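Cytidylate kinase-like family protein (Eubacterium ventriosum, PDB 3FDI) is of unknown function but belongs to the cytidylate kinase-like P-loop family and may therefore transfer phosphate from a nucleotide to a small substrate. Local coordinates at residues I84-E96 against I103-N115. Sequence-based numbering, arbitrary orientation.
Sequences IRQFNFIRKKANE and IVGRCAEEILSDN. With SO4 (sulfate ion), chain F.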
# COMPACT_ATOMS: atom_id res chain seq x y z
N ILE B 84 15.23 20.40 -0.95
CA ILE B 84 14.87 21.57 -0.18
C ILE B 84 14.91 22.87 -0.98
O ILE B 84 14.05 23.76 -0.84
CB ILE B 84 15.77 21.75 1.05
CG1 ILE B 84 15.42 20.75 2.15
CG2 ILE B 84 15.63 23.13 1.61
CD1 ILE B 84 16.53 20.73 3.27
N ARG B 85 15.93 23.01 -1.80
CA ARG B 85 16.09 24.22 -2.54
C ARG B 85 15.00 24.34 -3.58
O ARG B 85 14.49 25.43 -3.81
CB ARG B 85 17.47 24.28 -3.20
CG ARG B 85 18.61 24.13 -2.23
CD ARG B 85 19.95 24.45 -2.88
NE ARG B 85 21.00 24.59 -1.88
CZ ARG B 85 22.02 25.47 -1.93
NH1 ARG B 85 22.13 26.33 -2.93
NH2 ARG B 85 22.92 25.51 -0.94
N GLN B 86 14.63 23.21 -4.18
CA GLN B 86 13.63 23.23 -5.18
C GLN B 86 12.28 23.48 -4.55
O GLN B 86 11.44 24.17 -5.14
CB GLN B 86 13.60 21.92 -5.92
CG GLN B 86 14.91 21.58 -6.53
CD GLN B 86 14.83 20.49 -7.54
OE1 GLN B 86 14.07 19.55 -7.40
NE2 GLN B 86 15.65 20.59 -8.57
N PHE B 87 12.03 22.88 -3.39
CA PHE B 87 10.76 23.08 -2.68
C PHE B 87 10.65 24.56 -2.33
O PHE B 87 9.63 25.20 -2.59
CB PHE B 87 10.65 22.27 -1.38
CG PHE B 87 10.65 20.79 -1.56
CD1 PHE B 87 10.22 20.20 -2.75
CD2 PHE B 87 11.03 19.97 -0.52
CE1 PHE B 87 10.22 18.83 -2.91
CE2 PHE B 87 11.04 18.61 -0.66
CZ PHE B 87 10.61 18.03 -1.86
N ASN B 88 11.74 25.09 -1.81
CA ASN B 88 11.72 26.46 -1.42
C ASN B 88 11.54 27.44 -2.60
O ASN B 88 10.80 28.44 -2.45
CB ASN B 88 12.93 26.78 -0.62
CG ASN B 88 12.75 28.04 0.17
OD1 ASN B 88 11.65 28.32 0.69
ND2 ASN B 88 13.82 28.84 0.24
N PHE B 89 12.18 27.16 -3.75
CA PHE B 89 11.93 27.91 -5.00
C PHE B 89 10.45 27.97 -5.29
O PHE B 89 9.92 29.01 -5.58
CB PHE B 89 12.67 27.30 -6.20
CG PHE B 89 12.40 27.99 -7.53
CD1 PHE B 89 13.26 28.95 -8.02
CD2 PHE B 89 11.33 27.63 -8.31
CE1 PHE B 89 13.01 29.59 -9.25
CE2 PHE B 89 11.08 28.24 -9.52
CZ PHE B 89 11.90 29.22 -9.99
N ILE B 90 9.81 26.82 -5.22
CA ILE B 90 8.42 26.68 -5.58
C ILE B 90 7.53 27.41 -4.62
O ILE B 90 6.59 28.07 -5.03
CB ILE B 90 8.07 25.20 -5.60
CG1 ILE B 90 8.72 24.56 -6.84
CG2 ILE B 90 6.58 24.98 -5.69
CD1 ILE B 90 8.44 23.04 -6.99
N ARG B 91 7.87 27.29 -3.33
CA ARG B 91 7.12 27.92 -2.27
C ARG B 91 7.25 29.46 -2.36
O ARG B 91 6.26 30.16 -2.25
CB ARG B 91 7.64 27.40 -0.93
CG ARG B 91 6.87 27.88 0.32
CD ARG B 91 7.72 27.79 1.62
NE ARG B 91 8.91 28.64 1.51
CZ ARG B 91 8.96 29.94 1.75
NH1 ARG B 91 7.88 30.64 2.15
NH2 ARG B 91 10.09 30.58 1.54
N LYS B 92 8.45 29.96 -2.57
CA LYS B 92 8.67 31.40 -2.70
C LYS B 92 7.97 31.97 -3.91
O LYS B 92 7.32 33.01 -3.80
CB LYS B 92 10.17 31.75 -2.79
CG LYS B 92 10.88 31.75 -1.45
CD LYS B 92 12.37 32.17 -1.59
CE LYS B 92 13.11 32.13 -0.23
NZ LYS B 92 14.46 32.80 -0.22
N LYS B 93 8.11 31.32 -5.06
CA LYS B 93 7.46 31.80 -6.27
C LYS B 93 5.94 31.81 -6.07
O LYS B 93 5.27 32.78 -6.46
CB LYS B 93 7.84 30.98 -7.50
CG LYS B 93 9.28 31.16 -7.98
CD LYS B 93 9.58 32.60 -8.41
CE LYS B 93 10.71 32.65 -9.43
NZ LYS B 93 11.21 34.01 -9.78
N ALA B 94 5.39 30.76 -5.47
CA ALA B 94 3.95 30.76 -5.20
C ALA B 94 3.47 31.79 -4.17
O ALA B 94 2.46 32.43 -4.40
CB ALA B 94 3.47 29.38 -4.78
N ASN B 95 4.18 31.91 -3.05
CA ASN B 95 3.59 32.49 -1.83
C ASN B 95 4.08 33.86 -1.50
O ASN B 95 3.37 34.64 -0.88
CB ASN B 95 3.83 31.62 -0.61
CG ASN B 95 3.10 30.32 -0.69
OD1 ASN B 95 2.22 30.13 -1.54
ND2 ASN B 95 3.50 29.38 0.16
N GLU B 96 5.31 34.13 -1.89
CA GLU B 96 5.91 35.41 -1.62
C GLU B 96 5.88 36.30 -2.87
O GLU B 96 5.51 37.45 -2.78
CB GLU B 96 7.34 35.22 -1.10
CG GLU B 96 7.39 34.38 0.19
CD GLU B 96 8.81 34.19 0.77
OE1 GLU B 96 9.81 34.69 0.17
OE2 GLU B 96 8.91 33.53 1.83
N ILE B 103 3.70 23.69 -12.75
CA ILE B 103 4.82 22.93 -12.26
C ILE B 103 4.49 21.44 -12.39
O ILE B 103 3.43 20.99 -11.97
CB ILE B 103 5.24 23.38 -10.82
CG1 ILE B 103 6.42 22.58 -10.26
CG2 ILE B 103 4.07 23.32 -9.87
CD1 ILE B 103 7.68 22.72 -11.00
N VAL B 104 5.39 20.71 -13.03
CA VAL B 104 5.24 19.28 -13.19
C VAL B 104 6.05 18.62 -12.09
O VAL B 104 7.22 18.95 -11.89
CB VAL B 104 5.79 18.85 -14.55
CG1 VAL B 104 5.82 17.32 -14.65
CG2 VAL B 104 4.93 19.47 -15.69
N GLY B 105 5.43 17.69 -11.37
CA GLY B 105 6.13 16.88 -10.43
C GLY B 105 6.61 17.69 -9.27
O GLY B 105 5.94 18.66 -8.88
N ARG B 106 7.75 17.27 -8.70
CA ARG B 106 8.43 18.00 -7.64
C ARG B 106 7.63 18.20 -6.35
O ARG B 106 7.86 19.15 -5.59
CB ARG B 106 8.92 19.36 -8.18
CG ARG B 106 9.86 19.27 -9.44
CD ARG B 106 11.28 18.79 -9.07
NE ARG B 106 11.38 17.35 -9.10
CZ ARG B 106 12.44 16.64 -8.71
NH1 ARG B 106 13.54 17.24 -8.24
NH2 ARG B 106 12.40 15.31 -8.80
N CYS B 107 6.70 17.30 -6.08
CA CYS B 107 5.85 17.34 -4.91
C CYS B 107 5.05 18.62 -4.83
O CYS B 107 4.66 19.04 -3.74
CB CYS B 107 6.70 17.16 -3.66
SG CYS B 107 7.61 15.58 -3.68
N ALA B 108 4.79 19.26 -5.97
CA ALA B 108 4.28 20.63 -5.88
C ALA B 108 2.90 20.69 -5.23
O ALA B 108 2.63 21.64 -4.50
CB ALA B 108 4.30 21.35 -7.23
N GLU B 109 2.02 19.71 -5.47
CA GLU B 109 0.69 19.76 -4.87
C GLU B 109 0.79 19.70 -3.34
O GLU B 109 -0.02 20.33 -2.65
CB GLU B 109 -0.25 18.67 -5.40
CG GLU B 109 -0.21 17.31 -4.71
CD GLU B 109 1.13 16.61 -4.77
OE1 GLU B 109 2.07 16.96 -5.61
OE2 GLU B 109 1.28 15.69 -3.93
N GLU B 110 1.80 19.01 -2.81
CA GLU B 110 2.02 18.95 -1.37
C GLU B 110 2.60 20.24 -0.82
O GLU B 110 2.08 20.78 0.18
CB GLU B 110 2.90 17.77 -0.99
CG GLU B 110 3.18 17.62 0.49
CD GLU B 110 1.92 17.33 1.35
OE1 GLU B 110 0.88 16.86 0.83
OE2 GLU B 110 2.00 17.60 2.58
N ILE B 111 3.67 20.73 -1.46
CA ILE B 111 4.31 22.01 -1.10
C ILE B 111 3.33 23.22 -1.06
O ILE B 111 3.44 24.09 -0.17
CB ILE B 111 5.43 22.36 -2.07
CG1 ILE B 111 6.57 21.35 -1.96
CG2 ILE B 111 5.95 23.81 -1.83
CD1 ILE B 111 7.63 21.64 -2.95
N LEU B 112 2.39 23.26 -2.00
CA LEU B 112 1.50 24.38 -2.19
C LEU B 112 0.09 24.07 -1.72
O LEU B 112 -0.88 24.71 -2.13
CB LEU B 112 1.51 24.75 -3.65
CG LEU B 112 2.85 25.26 -4.18
CD1 LEU B 112 2.75 25.55 -5.65
CD2 LEU B 112 3.38 26.50 -3.37
N SER B 113 0.00 23.04 -0.89
CA SER B 113 -1.16 22.74 -0.07
C SER B 113 -1.96 23.93 0.47
O SER B 113 -3.15 24.03 0.30
CB SER B 113 -0.69 21.98 1.17
OG SER B 113 -0.70 20.62 0.92
N ASP B 114 -1.30 24.82 1.17
CA ASP B 114 -2.06 25.89 1.82
C ASP B 114 -2.39 27.04 0.86
O ASP B 114 -3.03 28.00 1.28
CB ASP B 114 -1.30 26.42 3.03
CG ASP B 114 0.08 26.84 2.68
OD1 ASP B 114 0.74 26.06 1.96
OD2 ASP B 114 0.53 27.92 3.14
N ASN B 115 -1.96 26.97 -0.40
CA ASN B 115 -2.21 28.07 -1.30
C ASN B 115 -3.50 27.78 -2.02
O ASN B 115 -3.55 26.87 -2.81
CB ASN B 115 -1.08 28.26 -2.27
CG ASN B 115 -1.15 29.57 -2.98
OD1 ASN B 115 -2.19 29.93 -3.55
ND2 ASN B 115 -0.05 30.31 -2.99
S SO4 F . 9.78 14.79 -11.30
O1 SO4 F . 9.76 16.01 -10.51
O2 SO4 F . 8.59 14.05 -10.88
O3 SO4 F . 9.79 15.09 -12.73
O4 SO4 F . 11.04 14.07 -11.00
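Arg106 is shared between a helix side chain and a bound anion: its NH1 donates to a lone pair of Gln86 OE1, in the carbonyl plane, while NE and NH2 hydrogen-bond to sulfate O1 and O4. The NH1-OE1 and NE-O1 bonds, both 2.5 Å, are unusually short, their exact lengths doubtful. Gln86 OE1 and sulfate O1 lie near the guanidinium plane, and the Gln86 amide is turned 77° from it. Bends at chi2 (-74°) and chi3 (88°) curl the chain so that NE comes to O1, the oxygen that the backbone N of Arg106 also reaches. An alanine at Arg106 would strip the sulfate of its guanidinium donors and is likely to leave Gln86 OE1 without its partner. Ile90 CD1 rests against both Ile103 CG1 and Arg106 CB, 3.9 Å from each, and Ile90 CG2 meets Leu112 CD1. The Phe87 ring has Arg106 O at its edge, 3.6 Å from CE1, with Cys107 CB and SG placed obliquely. At the far end Asn115 ND2 donates to Asn95 OD1 at 2.7 Å, their amides nearly coplanar. Ile8 and Ala10 of strand 8-13 continue the apolar layer under Leu112, Ala94 and Ala108. Arg13 also binds the sulfate, probably from the crystallisation liquor. Helix 81-95 leading into parallel strand 101-104, whose C-terminal end opens into an anion-binding turn, is a helix-strand unit of the P-loop kinase alpha/beta fold.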